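PDB 1L6R: phosphoglycolate phosphatase, which catalyses the magnesium-dependent hydrolysis of 2-phosphoglycolate to glycolate and phosphate, and less efficiently releases phosphate from inorganic pyrophosphate. Local coordinates for residues 151-156 against 181-186; 40-45 against 64-69; 5-10 against 170-175. The protein carries 1 engineered substitution. All coordinates share one frame; numbering follows the deposited sequence.

Interaction 1: 151-156 against 181-186. With CA (calcium ion), chain C.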
# COMPACT_ATOMS: atom_id res chain seq x y z
N GLY A 151 2.08 5.30 -5.95
CA GLY A 151 1.30 4.10 -6.16
C GLY A 151 1.86 3.13 -7.20
O GLY A 151 1.32 2.04 -7.39
N GLU A 152 2.94 3.53 -7.86
CA GLU A 152 3.58 2.71 -8.88
C GLU A 152 4.64 1.91 -8.13
O GLU A 152 5.82 2.29 -8.07
CB GLU A 152 4.19 3.64 -9.93
CG GLU A 152 4.77 2.96 -11.15
CD GLU A 152 5.28 3.96 -12.18
OE1 GLU A 152 5.29 5.18 -11.88
OE2 GLU A 152 5.67 3.53 -13.28
N ASP A 153 4.20 0.81 -7.54
CA ASP A 153 5.08 0.01 -6.69
C ASP A 153 4.83 -1.48 -6.75
O ASP A 153 4.02 -1.96 -7.54
CB ASP A 153 4.96 0.49 -5.24
CG ASP A 153 3.54 0.41 -4.70
OD1 ASP A 153 2.73 -0.40 -5.20
OD2 ASP A 153 3.22 1.15 -3.74
N LYS A 154 5.52 -2.21 -5.88
CA LYS A 154 5.39 -3.66 -5.86
C LYS A 154 4.00 -4.14 -5.47
O LYS A 154 3.59 -5.22 -5.87
CB LYS A 154 6.47 -4.28 -4.97
CG LYS A 154 7.90 -4.07 -5.48
CD LYS A 154 8.89 -5.05 -4.82
CE LYS A 154 10.33 -4.87 -5.32
NZ LYS A 154 11.00 -3.65 -4.74
N ALA A 155 3.27 -3.34 -4.69
CA ALA A 155 1.91 -3.72 -4.30
C ALA A 155 1.03 -3.67 -5.55
O ALA A 155 0.18 -4.55 -5.76
CB ALA A 155 1.36 -2.78 -3.22
N PHE A 156 1.22 -2.65 -6.37
CA PHE A 156 0.45 -2.53 -7.60
C PHE A 156 0.70 -3.78 -8.45
O PHE A 156 -0.23 -4.39 -8.98
CB PHE A 156 0.88 -1.28 -8.36
CG PHE A 156 0.25 -1.15 -9.72
CD1 PHE A 156 -0.97 -0.50 -9.88
CD2 PHE A 156 0.88 -1.68 -10.84
CE1 PHE A 156 -1.56 -0.39 -11.15
CE2 PHE A 156 0.30 -1.58 -12.11
CZ PHE A 156 -0.92 -0.94 -12.26
N ASP A 181 10.32 -2.95 -0.41
CA ASP A 181 9.47 -4.13 -0.62
C ASP A 181 8.30 -4.14 0.34
O ASP A 181 7.40 -4.97 0.21
CB ASP A 181 10.24 -5.41 -0.42
CG ASP A 181 11.46 -5.45 -1.25
OD1 ASP A 181 11.33 -5.32 -2.48
OD2 ASP A 181 12.55 -5.59 -0.66
N MET A 182 8.30 -3.25 1.32
CA MET A 182 7.21 -3.25 2.28
C MET A 182 5.84 -3.13 1.61
O MET A 182 4.87 -3.69 2.11
CB MET A 182 7.40 -2.14 3.33
CG MET A 182 6.39 -2.23 4.48
SD MET A 182 6.31 -3.83 5.35
CE MET A 182 7.69 -3.66 6.51
N PRO A 183 5.73 -2.42 0.47
CA PRO A 183 4.39 -2.34 -0.14
C PRO A 183 3.79 -3.72 -0.42
O PRO A 183 2.58 -3.90 -0.26
CB PRO A 183 4.64 -1.53 -1.40
CG PRO A 183 5.68 -0.56 -0.95
CD PRO A 183 6.64 -1.45 -0.17
N MET A 184 4.60 -4.68 -0.85
CA MET A 184 4.03 -6.00 -1.08
C MET A 184 3.99 -6.83 0.20
O MET A 184 3.11 -7.68 0.36
CB MET A 184 4.73 -6.75 -2.22
CG MET A 184 6.18 -7.12 -2.02
SD MET A 184 6.74 -7.98 -3.52
CE MET A 184 8.42 -8.35 -3.04
N PHE A 185 4.91 -6.58 1.13
CA PHE A 185 4.90 -7.33 2.39
C PHE A 185 3.73 -6.95 3.30
O PHE A 185 3.39 -7.69 4.22
CB PHE A 185 6.22 -7.19 3.15
CG PHE A 185 7.27 -8.18 2.72
CD1 PHE A 185 7.82 -8.13 1.44
CD2 PHE A 185 7.66 -9.21 3.58
CE1 PHE A 185 8.73 -9.09 1.02
CE2 PHE A 185 8.57 -10.16 3.17
CZ PHE A 185 9.11 -10.11 1.89
N GLN A 186 3.13 -5.80 3.05
CA GLN A 186 2.00 -5.40 3.87
C GLN A 186 0.67 -5.93 3.33
O GLN A 186 -0.37 -5.78 3.96
CB GLN A 186 1.99 -3.87 4.07
CG GLN A 186 1.83 -3.03 2.82
CD GLN A 186 0.39 -2.89 2.39
OE1 GLN A 186 -0.48 -2.59 3.21
NE2 GLN A 186 0.14 -3.09 1.10
CA CA C . 14.19 -4.70 -2.16
O HOH W 1 13.95 -3.89 -4.69
O HOH W 2 16.33 -3.54 -2.70

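Interaction 2: 40-45 against 64-69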
# COMPACT_ATOMS: atom_id res chain seq x y z
N THR A 40 4.30 -20.80 -10.33
CA THR A 40 4.39 -19.73 -11.31
C THR A 40 5.26 -18.68 -10.64
O THR A 40 5.03 -18.30 -9.49
CB THR A 40 3.02 -19.09 -11.63
OG1 THR A 40 2.19 -20.06 -12.30
CG2 THR A 40 3.21 -17.88 -12.54
N VAL A 41 6.28 -18.21 -11.35
CA VAL A 41 7.18 -17.21 -10.80
C VAL A 41 7.12 -15.91 -11.60
O VAL A 41 7.07 -15.93 -12.83
CB VAL A 41 8.64 -17.72 -10.79
CG1 VAL A 41 9.60 -16.61 -10.35
CG2 VAL A 41 8.75 -18.92 -9.84
N SER A 42 7.09 -14.79 -10.88
CA SER A 42 7.08 -13.47 -11.50
C SER A 42 8.26 -12.70 -10.89
O SER A 42 8.50 -12.79 -9.68
CB SER A 42 5.78 -12.72 -11.19
OG SER A 42 5.83 -11.38 -11.69
N LEU A 43 8.99 -11.97 -11.73
CA LEU A 43 10.12 -11.17 -11.26
C LEU A 43 9.72 -9.71 -11.21
O LEU A 43 9.05 -9.21 -12.12
CB LEU A 43 11.32 -11.32 -12.20
CG LEU A 43 11.90 -12.72 -12.38
CD1 LEU A 43 13.18 -12.63 -13.22
CD2 LEU A 43 12.20 -13.34 -11.04
N LEU A 44 10.14 -9.03 -10.15
CA LEU A 44 9.87 -7.61 -9.95
C LEU A 44 11.21 -6.89 -9.88
O LEU A 44 12.09 -7.29 -9.11
CB LEU A 44 9.13 -7.39 -8.63
CG LEU A 44 7.90 -8.26 -8.37
CD1 LEU A 44 7.26 -7.89 -7.04
CD2 LEU A 44 6.91 -8.07 -9.50
N SER A 45 11.38 -5.84 -10.68
CA SER A 45 12.63 -5.10 -10.67
C SER A 45 12.43 -3.62 -10.93
O SER A 45 11.41 -3.20 -11.48
CB SER A 45 13.55 -5.66 -11.76
OG SER A 45 14.76 -4.92 -11.87
N PRO A 64 4.61 -13.40 -15.69
CA PRO A 64 4.92 -12.06 -16.20
C PRO A 64 6.09 -11.49 -15.41
O PRO A 64 6.36 -11.93 -14.28
CB PRO A 64 3.63 -11.27 -15.92
CG PRO A 64 2.56 -12.33 -15.83
CD PRO A 64 3.27 -13.43 -15.08
N VAL A 65 6.80 -10.54 -15.99
CA VAL A 65 7.88 -9.89 -15.27
C VAL A 65 7.62 -8.39 -15.33
O VAL A 65 7.04 -7.88 -16.30
CB VAL A 65 9.29 -10.23 -15.83
CG1 VAL A 65 9.54 -11.73 -15.69
CG2 VAL A 65 9.44 -9.78 -17.28
N PHE A 66 7.99 -7.70 -14.26
CA PHE A 66 7.80 -6.26 -14.17
C PHE A 66 9.10 -5.49 -14.05
O PHE A 66 10.02 -5.90 -13.36
CB PHE A 66 6.96 -5.90 -12.93
CG PHE A 66 5.57 -6.44 -12.93
CD1 PHE A 66 5.32 -7.76 -12.59
CD2 PHE A 66 4.49 -5.60 -13.23
CE1 PHE A 66 4.00 -8.24 -12.54
CE2 PHE A 66 3.18 -6.07 -13.19
CZ PHE A 66 2.94 -7.39 -12.84
N GLY A 67 9.15 -4.36 -14.74
CA GLY A 67 10.29 -3.47 -14.65
C GLY A 67 9.78 -2.18 -14.01
O GLY A 67 8.59 -2.07 -13.67
N GLU A 68 10.68 -1.22 -13.83
CA GLU A 68 10.32 0.08 -13.27
C GLU A 68 9.44 -0.01 -12.03
O GLU A 68 8.46 0.72 -11.88
CB GLU A 68 9.66 0.95 -14.35
CG GLU A 68 10.59 1.14 -15.55
CD GLU A 68 10.05 2.11 -16.58
OE1 GLU A 68 9.76 3.26 -16.21
OE2 GLU A 68 9.95 1.74 -17.78
N ASN A 69 9.80 -0.94 -11.14
CA ASN A 69 9.14 -1.13 -9.85
C ASN A 69 7.66 -1.47 -9.90
O ASN A 69 6.94 -1.26 -8.92
CB ASN A 69 9.38 0.11 -8.98
CG ASN A 69 10.86 0.33 -8.72
OD1 ASN A 69 11.50 -0.49 -8.06
ND2 ASN A 69 11.41 1.41 -9.24

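Interaction 3: 5-10 against 170-175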
# COMPACT_ATOMS: atom_id res chain seq x y z
N ILE A 5 0.48 -22.27 -2.00
CA ILE A 5 1.16 -21.25 -2.79
C ILE A 5 1.21 -21.65 -4.26
O ILE A 5 1.74 -22.71 -4.61
CB ILE A 5 2.59 -21.02 -2.27
CG1 ILE A 5 2.54 -20.46 -0.84
CG2 ILE A 5 3.36 -20.09 -3.21
CD1 ILE A 5 3.87 -20.48 -0.14
N ARG A 6 0.65 -20.79 -5.11
CA ARG A 6 0.62 -21.05 -6.55
C ARG A 6 1.51 -20.10 -7.33
O ARG A 6 1.89 -20.39 -8.47
CB ARG A 6 -0.81 -20.94 -7.07
CG ARG A 6 -1.75 -21.99 -6.49
CD ARG A 6 -3.20 -21.68 -6.81
NE ARG A 6 -3.47 -21.65 -8.24
CZ ARG A 6 -4.65 -21.34 -8.76
NH1 ARG A 6 -5.67 -21.04 -7.96
NH2 ARG A 6 -4.82 -21.33 -10.08
N LEU A 7 1.85 -18.97 -6.73
CA LEU A 7 2.68 -17.98 -7.42
C LEU A 7 3.61 -17.29 -6.45
O LEU A 7 3.23 -17.00 -5.31
CB LEU A 7 1.77 -16.95 -8.10
CG LEU A 7 2.44 -15.86 -8.94
CD1 LEU A 7 1.50 -15.44 -10.05
CD2 LEU A 7 2.82 -14.66 -8.06
N ALA A 8 4.84 -17.06 -6.90
CA ALA A 8 5.84 -16.35 -6.09
C ALA A 8 6.31 -15.12 -6.87
O ALA A 8 6.69 -15.22 -8.04
CB ALA A 8 7.02 -17.25 -5.77
N ALA A 9 6.27 -13.97 -6.21
CA ALA A 9 6.72 -12.71 -6.81
C ALA A 9 8.02 -12.37 -6.09
O ALA A 9 8.04 -12.21 -4.87
CB ALA A 9 5.68 -11.62 -6.61
N ILE A 10 9.09 -12.26 -6.86
CA ILE A 10 10.42 -12.04 -6.30
C ILE A 10 11.13 -10.76 -6.74
O ILE A 10 11.16 -10.44 -7.93
CB ILE A 10 11.33 -13.23 -6.67
CG1 ILE A 10 10.64 -14.55 -6.34
CG2 ILE A 10 12.67 -13.12 -5.96
CD1 ILE A 10 11.41 -15.78 -6.80
N ASP A 170 -3.56 -15.51 -0.10
CA ASP A 170 -2.83 -16.59 0.57
C ASP A 170 -2.22 -17.62 -0.38
O ASP A 170 -1.52 -18.53 0.06
CB ASP A 170 -3.73 -17.30 1.61
CG ASP A 170 -4.95 -17.97 0.99
OD1 ASP A 170 -5.71 -18.61 1.74
OD2 ASP A 170 -5.15 -17.86 -0.24
N GLU A 171 -2.49 -17.46 -1.67
CA GLU A 171 -1.92 -18.35 -2.69
C GLU A 171 -0.70 -17.69 -3.34
O GLU A 171 -0.10 -18.23 -4.27
CB GLU A 171 -2.95 -18.65 -3.78
CG GLU A 171 -4.16 -19.45 -3.29
CD GLU A 171 -5.18 -19.69 -4.39
OE1 GLU A 171 -5.69 -18.71 -4.98
OE2 GLU A 171 -5.48 -20.88 -4.67
N ILE A 172 -0.33 -16.51 -2.83
CA ILE A 172 0.81 -15.77 -3.35
C ILE A 172 1.90 -15.65 -2.29
O ILE A 172 1.62 -15.35 -1.13
CB ILE A 172 0.38 -14.34 -3.78
CG1 ILE A 172 -0.64 -14.42 -4.92
CG2 ILE A 172 1.61 -13.52 -4.18
CD1 ILE A 172 -1.28 -13.09 -5.26
N LEU A 173 3.13 -15.90 -2.70
CA LEU A 173 4.28 -15.77 -1.82
C LEU A 173 5.13 -14.63 -2.37
O LEU A 173 5.43 -14.60 -3.57
CB LEU A 173 5.12 -17.06 -1.83
CG LEU A 173 6.53 -16.95 -1.21
CD1 LEU A 173 6.43 -16.69 0.30
CD2 LEU A 173 7.30 -18.24 -1.47
N VAL A 174 5.49 -13.67 -1.52
CA VAL A 174 6.36 -12.59 -1.97
C VAL A 174 7.71 -12.75 -1.27
O VAL A 174 7.78 -13.15 -0.11
CB VAL A 174 5.78 -11.18 -1.68
CG1 VAL A 174 4.46 -11.00 -2.42
CG2 VAL A 174 5.61 -10.96 -0.19
N ILE A 175 8.78 -12.45 -1.99
CA ILE A 175 10.14 -12.53 -1.45
C ILE A 175 10.78 -11.16 -1.71
O ILE A 175 10.83 -10.70 -2.87
CB ILE A 175 10.95 -13.65 -2.14
CG1 ILE A 175 10.23 -14.99 -1.93
CG2 ILE A 175 12.36 -13.70 -1.56
CD1 ILE A 175 10.90 -16.17 -2.60

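Interaction 1: 151-156 against 181-186
The first turn of helix 154-164 meets the short helix 182-185 with Ala155 CA 4.5 Å from Met184 CA, a close approach at which Ala155 presents only a methyl. Its CB lies 3.4 Å from Pro183 O and also touches Pro183 CB. Asp153 is the N-cap of the helix. Its CG sits between the backbone N and the carbonyl carbon (chi1 58°), which turns OD1 back to accept from Phe156 N at 3.0 Å and leaves OD2 against the Pro183 ring.

Lys154 runs extended until a bend at chi4 (75°) delivers NZ to Asp181 OD1 at 2.8 Å, a salt bridge in which the ammonium meets OD1 from 30° out of the carboxylate plane. The pair fits the motif III lysine and motif IV acid of haloacid dehalogenases; Lys154 probably contacts substrate, as in relatives. Asp181 OD2 binds calcium at 2.4 Å and also accepts from Ser178 N; Asp11, Asp177, Asn180 and two waters complete the site. One of these waters accepts from Lys154 NZ at 3.0 Å, and Asn180 O takes a further bond from the ammonium. The extended Met184 chain crosses the lysine obliquely, its CE 3.8 Å from Lys154 CD, so that sulfur and methyl lie along the aliphatic part of Lys154.

Interaction 2: 40-45 against 64-69
The Phe66 ring is met at its edge, in plane, by Ser42 OG, which lies 3.7 Å from CE1, and Leu43 O also lies near the ring plane on the edge side. Leu44 comes in obliquely, its CD2 3.5 Å from Phe66 CD1, the two side chains running alongside one another. Leu161 of helix 154-164 and Met73 of strand 72-74 also touch the ring.

Ser42 OG, anti to its backbone N (chi1 175°), donates to Pro64 O at 2.7 Å from 41° above the carbonyl plane. Leu43 N stays 3.7 Å from that same oxygen and is buried without a partner, so the hydroxyl probably takes the place of this amide as donor to Pro64 O. An alanine at Ser42 would remove this donor and would probably leave Pro64 O poorly satisfied and the Phe66 edge less well packed.

Strands 40-44 and 65-67 are nearly parallel neighbours joined through helix 49-60, a beta-alpha-beta crossover of the Rossmann-like core. Phe66 N reaches Leu43 O at 2.8 Å, nearly straight (173°), whereas Ser45 N to Phe66 O is bent. On the sheet face opposite Phe66, Leu43 CB packs 3.9 Å from Val65 CG1, toward the helix. Past the strand ends, Ser45 O accepts from Asn69 N at 2.8 Å, while Ser45 OG bonds to Asn47 N and to Asp13, a magnesium ligand.

Interaction 3: 5-10 against 170-175
Strand 7-10 dips at Ala8 and Ala9 between Leu7 and Ile10, while its parallel neighbour 172-175 is branched throughout; their axes come within 4.6 Å. On one face Ala8 carries only a methyl, a low place between the bumps of Ile5 and Ile10. Leu173 stands beside it, its CB 3.8 Å from Ile5 CG2, the two chains crossing obliquely. Ile10 and Ile175 lie alongside, with CG1 of Ile10 4.1 Å from CD1 of Ile175; Ile220 of helix 215-223 packs on both Leu173 and Ile175. On the other face Ala9 is the hollow beside Val174, and Val158 of helix 154-164 rests on both, while Leu7 and Ile172 form the neighbouring ridge.

Backbone bonds fix this register in the Rossmann-like core: Leu173 N reaches Leu7 O at 2.8 Å, and Ala9 N reaches Leu173 O likewise. At the strand entry Glu171 O accepts from both Arg6 N and Leu7 N. The Arg6 guanidinium edge meets Glu171 OE2 in plane, NH1 at 3.3 Å, the two planes 79° apart; Glu168 N holds Glu171 OE1. The salt bridge is weak and Arg6 exposed, so cohesion probably owes more to backbone bonds and hydrocarbon fit than to charge.

In the fold
Interactions 2 and 3 belong to one mixed sheet, in which strand 40-44 is the neighbour of strand 7-11; Leu44 N approaches Ile10 O at 2.8 Å, a probable hydrogen bond. Their centres lie about 12 Å apart. Interaction 1, about 12 Å from interaction 2 and 14 Å from interaction 3 between centres, touches both through Met184, which packs on Leu44 and Val174. Along the chain, interaction 2 falls wholly between the two halves of interaction 3 and closes before interaction 1 opens, whereas interactions 1 and 3 alternate. Distant sequence is thus gathered where strands 7-11, 40-44 and 172-175 end, close to Asp11, Ser45 and Asp177, with Lys154 and Asp181 brought to the same catalytic, metal-binding region.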